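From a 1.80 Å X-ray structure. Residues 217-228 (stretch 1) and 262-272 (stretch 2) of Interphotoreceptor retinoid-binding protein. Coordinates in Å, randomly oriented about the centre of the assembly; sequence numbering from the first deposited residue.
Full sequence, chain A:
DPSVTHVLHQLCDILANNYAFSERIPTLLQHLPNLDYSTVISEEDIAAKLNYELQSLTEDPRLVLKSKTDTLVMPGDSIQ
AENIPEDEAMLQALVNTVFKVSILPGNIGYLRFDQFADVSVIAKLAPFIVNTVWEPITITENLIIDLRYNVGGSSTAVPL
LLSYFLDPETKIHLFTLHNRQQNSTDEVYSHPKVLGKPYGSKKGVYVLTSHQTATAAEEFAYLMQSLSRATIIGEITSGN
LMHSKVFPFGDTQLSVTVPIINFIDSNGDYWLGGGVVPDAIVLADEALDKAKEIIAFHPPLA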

ATOM      1  N   ALA A 217      -3.446   3.122  -2.017  1.00 16.13           N
ATOM      2  CA  ALA A 217      -2.822   4.452  -2.026  1.00 12.01           C
ATOM      3  C   ALA A 217      -1.405   4.427  -1.444  1.00 13.11           C
ATOM      4  O   ALA A 217      -0.551   5.159  -1.894  1.00 14.61           O
ATOM      5  N   GLU A 218      -1.233   3.641  -0.394  1.00 14.68           N
ATOM      6  CA  GLU A 218       0.099   3.491   0.217  1.00 12.64           C
ATOM      7  C   GLU A 218       1.105   2.821  -0.749  1.00 13.76           C
ATOM      8  O   GLU A 218       2.195   3.251  -0.900  1.00 15.16           O
ATOM      9  N   GLU A 219       0.579   1.809  -1.454  1.00 15.33           N
ATOM     10  CA  GLU A 219       1.385   1.096  -2.444  1.00 16.50           C
ATOM     11  C   GLU A 219       1.824   1.989  -3.504  1.00 15.75           C
ATOM     12  O   GLU A 219       2.999   2.010  -3.878  1.00 16.76           O
ATOM     13  N   PHE A 220       0.894   2.829  -3.971  1.00 16.10           N
ATOM     14  CA  PHE A 220       1.216   3.853  -5.042  1.00 14.78           C
ATOM     15  C   PHE A 220       2.254   4.810  -4.585  1.00 14.40           C
ATOM     16  O   PHE A 220       3.284   5.078  -5.304  1.00 16.33           O
ATOM     17  N   ALA A 221       2.037   5.364  -3.380  1.00 12.77           N
ATOM     18  CA  ALA A 221       2.992   6.335  -2.805  1.00 15.85           C
ATOM     19  C   ALA A 221       4.405   5.670  -2.592  1.00 15.63           C
ATOM     20  O   ALA A 221       5.491   6.223  -2.903  1.00 16.51           O
ATOM     21  N   TYR A 222       4.316   4.503  -1.995  1.00 18.49           N
ATOM     22  CA  TYR A 222       5.589   3.732  -1.725  1.00 17.07           C
ATOM     23  C   TYR A 222       6.404   3.498  -3.014  1.00 17.36           C
ATOM     24  O   TYR A 222       7.616   3.785  -3.093  1.00 16.67           O
ATOM     25  N   LEU A 223       5.666   3.030  -4.023  1.00 16.80           N
ATOM     26  CA  LEU A 223       6.274   2.747  -5.329  1.00 18.35           C
ATOM     27  C   LEU A 223       6.805   3.954  -6.037  1.00 18.73           C
ATOM     28  O   LEU A 223       7.971   3.964  -6.577  1.00 18.58           O
HETATM   29  N   MSE A 224       6.103   5.081  -5.924  1.00 18.54           N
HETATM   30  CA  MSE A 224       6.611   6.314  -6.484  1.00 18.02           C
HETATM   31  C   MSE A 224       7.852   6.705  -5.762  1.00 19.21           C
HETATM   32  O   MSE A 224       8.777   7.263  -6.378  1.00 19.89           O
ATOM     33  N   GLN A 225       7.888   6.409  -4.461  1.00 15.69           N
ATOM     34  CA  GLN A 225       9.117   6.713  -3.702  1.00 17.74           C
ATOM     35  C   GLN A 225      10.267   5.774  -3.997  1.00 17.83           C
ATOM     36  O   GLN A 225      11.385   6.186  -4.170  1.00 19.97           O
ATOM     37  N   SER A 226      10.006   4.472  -4.063  1.00 19.37           N
ATOM     38  CA  SER A 226      11.001   3.476  -4.280  1.00 20.76           C
ATOM     39  C   SER A 226      11.659   3.579  -5.687  1.00 24.43           C
ATOM     40  O   SER A 226      12.838   3.205  -5.930  1.00 22.43           O
ATOM     41  N   LEU A 227      10.860   4.081  -6.623  1.00 21.75           N
ATOM     42  CA  LEU A 227      11.341   4.311  -7.974  1.00 22.33           C
ATOM     43  C   LEU A 227      12.033   5.651  -8.149  1.00 22.36           C
ATOM     44  O   LEU A 227      12.590   5.995  -9.223  1.00 24.59           O
ATOM     45  N   SER A 228      12.137   6.375  -7.065  1.00 22.91           N
ATOM     46  CA  SER A 228      12.700   7.706  -7.089  1.00 23.91           C
ATOM     47  C   SER A 228      11.961   8.579  -8.100  1.00 25.42           C
ATOM     48  O   SER A 228      12.522   9.478  -8.683  1.00 23.13           O
ATOM     49  N   ASN A 262       5.072 -11.247   0.608  1.00 25.59           N
ATOM     50  CA  ASN A 262       6.208 -10.365   0.763  1.00 23.69           C
ATOM     51  C   ASN A 262       6.211  -9.482  -0.457  1.00 23.30           C
ATOM     52  O   ASN A 262       5.858  -9.956  -1.583  1.00 25.33           O
ATOM     53  N   PHE A 263       6.565  -8.225  -0.240  1.00 22.60           N
ATOM     54  CA  PHE A 263       6.556  -7.221  -1.259  1.00 22.21           C
ATOM     55  C   PHE A 263       7.967  -6.701  -1.423  1.00 23.36           C
ATOM     56  O   PHE A 263       8.547  -6.029  -0.530  1.00 20.81           O
ATOM     57  N   ILE A 264       8.625  -7.123  -2.527  1.00 23.41           N
ATOM     58  CA  ILE A 264      10.001  -6.758  -2.785  1.00 23.06           C
ATOM     59  C   ILE A 264      10.091  -5.745  -3.872  1.00 22.95           C
ATOM     60  O   ILE A 264       9.584  -6.008  -4.994  1.00 22.36           O
ATOM     61  N   ASP A 265      10.555  -4.536  -3.531  1.00 22.29           N
ATOM     62  CA  ASP A 265      10.543  -3.442  -4.481  1.00 24.36           C
ATOM     63  C   ASP A 265      11.650  -3.554  -5.475  1.00 26.40           C
ATOM     64  O   ASP A 265      12.490  -4.508  -5.421  1.00 26.05           O
ATOM     65  N   SER A 266      11.657  -2.574  -6.368  1.00 27.97           N
ATOM     66  CA  SER A 266      12.639  -2.615  -7.458  1.00 28.57           C
ATOM     67  C   SER A 266      14.116  -2.441  -7.018  1.00 27.65           C
ATOM     68  O   SER A 266      15.038  -2.518  -7.866  1.00 26.78           O
ATOM     69  N   ASN A 267      14.345  -2.151  -5.735  1.00 27.51           N
ATOM     70  CA  ASN A 267      15.706  -1.985  -5.199  1.00 26.73           C
ATOM     71  C   ASN A 267      15.999  -3.190  -4.383  1.00 27.13           C
ATOM     72  O   ASN A 267      17.105  -3.259  -3.815  1.00 27.70           O
ATOM     73  N   GLY A 268      15.144  -4.204  -4.435  1.00 26.15           N
ATOM     74  CA  GLY A 268      15.282  -5.419  -3.666  1.00 26.52           C
ATOM     75  C   GLY A 268      14.944  -5.323  -2.202  1.00 25.90           C
ATOM     76  O   GLY A 268      15.159  -6.287  -1.518  1.00 27.93           O
ATOM     77  N   ASP A 269      14.399  -4.209  -1.723  1.00 23.80           N
ATOM     78  CA  ASP A 269      14.024  -4.100  -0.360  1.00 23.48           C
ATOM     79  C   ASP A 269      12.670  -4.746  -0.096  1.00 23.70           C
ATOM     80  O   ASP A 269      11.736  -4.533  -0.852  1.00 23.36           O
ATOM     81  N   TYR A 270      12.563  -5.506   1.020  1.00 21.71           N
ATOM     82  CA  TYR A 270      11.276  -6.044   1.428  1.00 22.10           C
ATOM     83  C   TYR A 270      10.512  -4.989   2.225  1.00 20.90           C
ATOM     84  O   TYR A 270      11.008  -4.466   3.246  1.00 22.89           O
ATOM     85  N   TRP A 271       9.354  -4.612   1.771  1.00 19.32           N
ATOM     86  CA  TRP A 271       8.558  -3.667   2.530  1.00 17.86           C
ATOM     87  C   TRP A 271       7.699  -4.347   3.543  1.00 19.21           C
ATOM     88  O   TRP A 271       6.823  -5.178   3.192  1.00 21.35           O
ATOM     89  N   LEU A 272       7.900  -4.049   4.805  1.00 21.03           N
ATOM     90  CA  LEU A 272       7.118  -4.637   5.852  1.00 21.29           C
ATOM     91  C   LEU A 272       5.804  -3.827   6.203  1.00 23.88           C
ATOM     92  O   LEU A 272       5.139  -4.082   7.200  1.00 21.30           O
TER

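The contact is a small packing of a helix against a strand and the turn that follows it, 521 Å² summed over both sides, in which an aromatic cluster centred on Tyr222 is joined to a polar end built on Asp265, Ser226 and Asn267. The helix 217-226 and the strand that begins stretch 2 run at 32° to each other, with axes no closer than 10.5 Å, a gap wide enough for side chains to fill. The backbones draw nearer toward the end of the helix: the CA atoms of Glu219 and Phe263 are 9.9 Å apart, those of Ser226 and Asp265 6.9 Å.

Tyr222 and Trp271 have the largest covered areas, 103 and 97 Å². Both CA-to-CB bonds point toward the opposing stretch and both chi1 angles are t (-177° and -166°). The tyrosine ring stacks face-to-face on the five-membered ring of Trp271, with centroids 3.8 Å apart, planes at 6°, and Tyr222 CD1 3.4 Å from Trp271 CE2. Tyr222 CB adds a CH-pi contact, lying 3.8 Å from the centroid of the Trp271 six-membered ring and 24° off its normal. The edge of the indole reaches the helix backbone, where Trp271 CZ3 is 4.1 Å from Glu219 CA.

Phe263, also t at chi1 and directed toward the helix, meets Tyr222 obliquely: Tyr222 CE2 is 3.9 Å from Phe263 CE1, with planes at 78°. Its ring edge receives Leu223, whose CA-to-CB bond points sideways but whose m,t rotamer (-70°, 173°) brings CD2 to 3.7 Å from Phe263 CZ.

The tyrosine hydroxyl ends this apolar packing by donating a hydrogen bond from Tyr222 OH to Asp265 OD2 at 2.6 Å. Asp265, p at chi1 (63°), uses its other carboxylate oxygen within its own stretch: OD1 accepts from Asn267 N at 2.7 Å and from Asp269 N at 3.0 Å. The same carboxylate thus braces the type I turn from Asp265 to Gly268 and holds the helix.

Beyond it, Asn267 (chi1 m, -58°) donates from ND2 to Ser226 O at 2.9 Å with an N-H...O angle of 152°, tying the turn to a carbonyl at the end of the helix. Water 1 bridges nearby, 2.5 Å from Ser226 OG and accepting from Ser266 N at 3.0 Å; Ser226 and Ser266 both have chi1 p and CA-to-CB bonds directed across the interface. Leu227 closes this side, its CD2 3.7 Å from Ser266 OG, while Ile264 and Tyr270 point away.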

ATOM      1  CB  ALA A 217      -3.740   5.474  -1.311  1.00 12.98           C
ATOM      2  CB  GLU A 218      -0.040   2.669   1.518  1.00 15.24           C
ATOM      3  CG  GLU A 218      -0.890   3.320   2.600  1.00 12.20           C
ATOM      4  CD  GLU A 218      -0.905   2.501   3.923  1.00 16.38           C
ATOM      5  OE1 GLU A 218       0.159   2.562   4.709  1.00 19.29           O
ATOM      6  OE2 GLU A 218      -1.876   1.755   4.169  1.00 21.08           O
ATOM      7  CB  GLU A 219       0.673  -0.098  -3.011  1.00 18.83           C
ATOM      8  CG  GLU A 219       0.668  -1.286  -2.072  1.00 28.30           C
ATOM      9  CD  GLU A 219      -0.002  -2.570  -2.679  1.00 32.14           C
ATOM     10  OE1 GLU A 219       0.068  -2.738  -3.914  1.00 34.20           O
ATOM     11  OE2 GLU A 219      -0.565  -3.377  -1.840  1.00 31.68           O
ATOM     12  CB  PHE A 220      -0.055   4.585  -5.541  1.00 16.29           C
ATOM     13  CG  PHE A 220       0.220   5.591  -6.568  1.00 13.53           C
ATOM     14  CD1 PHE A 220       0.314   5.265  -7.859  1.00 23.03           C
ATOM     15  CD2 PHE A 220       0.349   6.951  -6.228  1.00 13.44           C
ATOM     16  CE1 PHE A 220       0.724   6.269  -8.805  1.00 20.55           C
ATOM     17  CE2 PHE A 220       0.601   7.871  -7.141  1.00 18.19           C
ATOM     18  CZ  PHE A 220       0.789   7.549  -8.424  1.00 19.65           C
ATOM     19  CB  ALA A 221       2.523   6.922  -1.460  1.00 17.49           C
ATOM     20  CB  TYR A 222       5.280   2.418  -1.024  1.00 15.95           C
ATOM     21  CG  TYR A 222       6.524   1.659  -0.681  1.00 17.77           C
ATOM     22  CD1 TYR A 222       7.289   1.971   0.430  1.00 24.64           C
ATOM     23  CD2 TYR A 222       6.977   0.687  -1.561  1.00 18.11           C
ATOM     24  CE1 TYR A 222       8.527   1.241   0.678  1.00 22.38           C
ATOM     25  CE2 TYR A 222       8.220   0.013  -1.337  1.00 25.54           C
ATOM     26  CZ  TYR A 222       8.944   0.292  -0.185  1.00 22.05           C
ATOM     27  OH  TYR A 222      10.131  -0.355   0.056  1.00 26.32           O
ATOM     28  CB  LEU A 223       5.302   1.944  -6.199  1.00 18.16           C
ATOM     29  CG  LEU A 223       5.137   0.546  -5.678  1.00 20.03           C
ATOM     30  CD1 LEU A 223       4.043  -0.079  -6.497  1.00 19.01           C
ATOM     31  CD2 LEU A 223       6.472  -0.334  -5.813  1.00 18.89           C
HETATM   32  CB  MSE A 224       5.571   7.461  -6.495  1.00 19.03           C
HETATM   33  CG  MSE A 224       5.506   8.165  -7.969  1.00 29.68           C
HETATM   34 SE   MSE A 224       4.806   7.510  -9.267  1.00  7.03          SE
HETATM   35  CE  MSE A 224       5.813   6.783  -9.784  1.00 30.69           C
ATOM     36  CB  GLN A 225       8.709   6.704  -2.142  1.00 16.51           C
ATOM     37  CG  GLN A 225       9.866   7.055  -1.274  1.00 18.49           C
ATOM     38  CD  GLN A 225       9.494   6.949   0.195  1.00 18.13           C
ATOM     39  OE1 GLN A 225       9.130   5.844   0.656  1.00 21.14           O
ATOM     40  NE2 GLN A 225       9.385   8.108   0.869  1.00 16.83           N
ATOM     41  CB  SER A 226      10.405   2.076  -4.062  1.00 20.82           C
ATOM     42  OG  SER A 226       9.452   1.752  -5.046  1.00 24.57           O
ATOM     43  CB  LEU A 227      10.175   4.222  -8.977  1.00 20.84           C
ATOM     44  CG  LEU A 227       9.495   2.890  -9.234  1.00 23.80           C
ATOM     45  CD1 LEU A 227       8.131   3.096  -9.898  1.00 21.92           C
ATOM     46  CD2 LEU A 227      10.462   2.038 -10.153  1.00 21.82           C
ATOM     47  CB  SER A 228      14.249   7.623  -7.370  1.00 29.52           C
ATOM     48  OG  SER A 228      14.837   6.803  -6.346  1.00 28.49           O
ATOM     49  CB  ASN A 262       7.561 -11.146   0.902  1.00 23.73           C
ATOM     50  CG  ASN A 262       7.954 -11.322   2.373  1.00 25.57           C
ATOM     51  OD1 ASN A 262       7.467 -10.530   3.251  1.00 22.64           O
ATOM     52  ND2 ASN A 262       8.619 -12.397   2.693  1.00 26.36           N
ATOM     53  CB  PHE A 263       5.581  -6.097  -0.853  1.00 22.22           C
ATOM     54  CG  PHE A 263       5.411  -4.990  -1.858  1.00 25.10           C
ATOM     55  CD1 PHE A 263       6.455  -4.057  -2.104  1.00 24.99           C
ATOM     56  CD2 PHE A 263       4.182  -4.788  -2.435  1.00 25.89           C
ATOM     57  CE1 PHE A 263       6.138  -2.935  -2.849  1.00 27.34           C
ATOM     58  CE2 PHE A 263       3.914  -3.751  -3.321  1.00 21.80           C
ATOM     59  CZ  PHE A 263       4.897  -2.774  -3.487  1.00 21.69           C
ATOM     60  CB  ILE A 264      10.865  -8.075  -3.156  1.00 24.03           C
ATOM     61  CG1 ILE A 264      10.598  -9.168  -2.175  1.00 30.84           C
ATOM     62  CG2 ILE A 264      12.285  -7.675  -3.314  1.00 25.08           C
ATOM     63  CD1 ILE A 264      11.225 -10.511  -2.582  1.00 39.85           C
ATOM     64  CB  ASP A 265      10.509  -2.066  -3.862  1.00 24.74           C
ATOM     65  CG  ASP A 265      11.709  -1.779  -3.065  1.00 22.52           C
ATOM     66  OD1 ASP A 265      12.906  -2.263  -3.447  1.00 23.16           O
ATOM     67  OD2 ASP A 265      11.514  -1.044  -2.039  1.00 22.76           O
ATOM     68  CB  SER A 266      12.254  -1.590  -8.549  1.00 24.66           C
ATOM     69  OG  SER A 266      12.427  -0.311  -8.062  1.00 28.78           O
ATOM     70  CB  ASN A 267      15.805  -0.754  -4.276  1.00 26.73           C
ATOM     71  CG  ASN A 267      15.402   0.560  -4.981  1.00 30.17           C
ATOM     72  OD1 ASN A 267      15.925   0.830  -6.054  1.00 29.14           O
ATOM     73  ND2 ASN A 267      14.442   1.347  -4.423  1.00 27.91           N
ATOM     74  CB  ASP A 269      13.985  -2.667   0.068  1.00 25.20           C
ATOM     75  CG  ASP A 269      15.346  -1.979  -0.042  1.00 31.37           C
ATOM     76  OD1 ASP A 269      16.343  -2.639   0.218  1.00 34.91           O
ATOM     77  OD2 ASP A 269      15.481  -0.794  -0.408  1.00 37.94           O
ATOM     78  CB  TYR A 270      11.489  -7.261   2.392  1.00 23.92           C
ATOM     79  CG  TYR A 270      11.950  -8.493   1.699  1.00 28.13           C
ATOM     80  CD1 TYR A 270      13.235  -8.557   1.122  1.00 34.53           C
ATOM     81  CD2 TYR A 270      11.136  -9.557   1.604  1.00 29.26           C
ATOM     82  CE1 TYR A 270      13.656  -9.727   0.484  1.00 38.07           C
ATOM     83  CE2 TYR A 270      11.529 -10.715   0.931  1.00 33.37           C
ATOM     84  CZ  TYR A 270      12.802 -10.801   0.427  1.00 31.27           C
ATOM     85  OH  TYR A 270      13.326 -11.912  -0.240  1.00 42.30           O
ATOM     86  CB  TRP A 271       7.693  -2.889   1.538  1.00 17.19           C
ATOM     87  CG  TRP A 271       7.083  -1.683   2.157  1.00 19.35           C
ATOM     88  CD1 TRP A 271       7.474  -0.997   3.218  1.00 23.44           C
ATOM     89  CD2 TRP A 271       5.844  -1.102   1.718  1.00 18.86           C
ATOM     90  NE1 TRP A 271       6.529  -0.004   3.518  1.00 23.70           N
ATOM     91  CE2 TRP A 271       5.559  -0.035   2.553  1.00 20.57           C
ATOM     92  CE3 TRP A 271       4.971  -1.369   0.674  1.00 18.34           C
ATOM     93  CZ2 TRP A 271       4.462   0.772   2.362  1.00 24.10           C
ATOM     94  CZ3 TRP A 271       3.850  -0.486   0.488  1.00 21.60           C
ATOM     95  CH2 TRP A 271       3.631   0.501   1.327  1.00 20.45           C
ATOM     96  CB  LEU A 272       7.951  -4.798   7.084  1.00 22.27           C
ATOM     97  CG  LEU A 272       9.123  -5.769   6.953  1.00 22.79           C
ATOM     98  CD1 LEU A 272       8.702  -7.058   6.264  1.00 22.56           C
ATOM     99  CD2 LEU A 272      10.217  -5.164   6.223  1.00 34.30           C
TER
HETATM  100  O   HOH W   1       9.991  -0.144  -6.663  1.00 20.96           O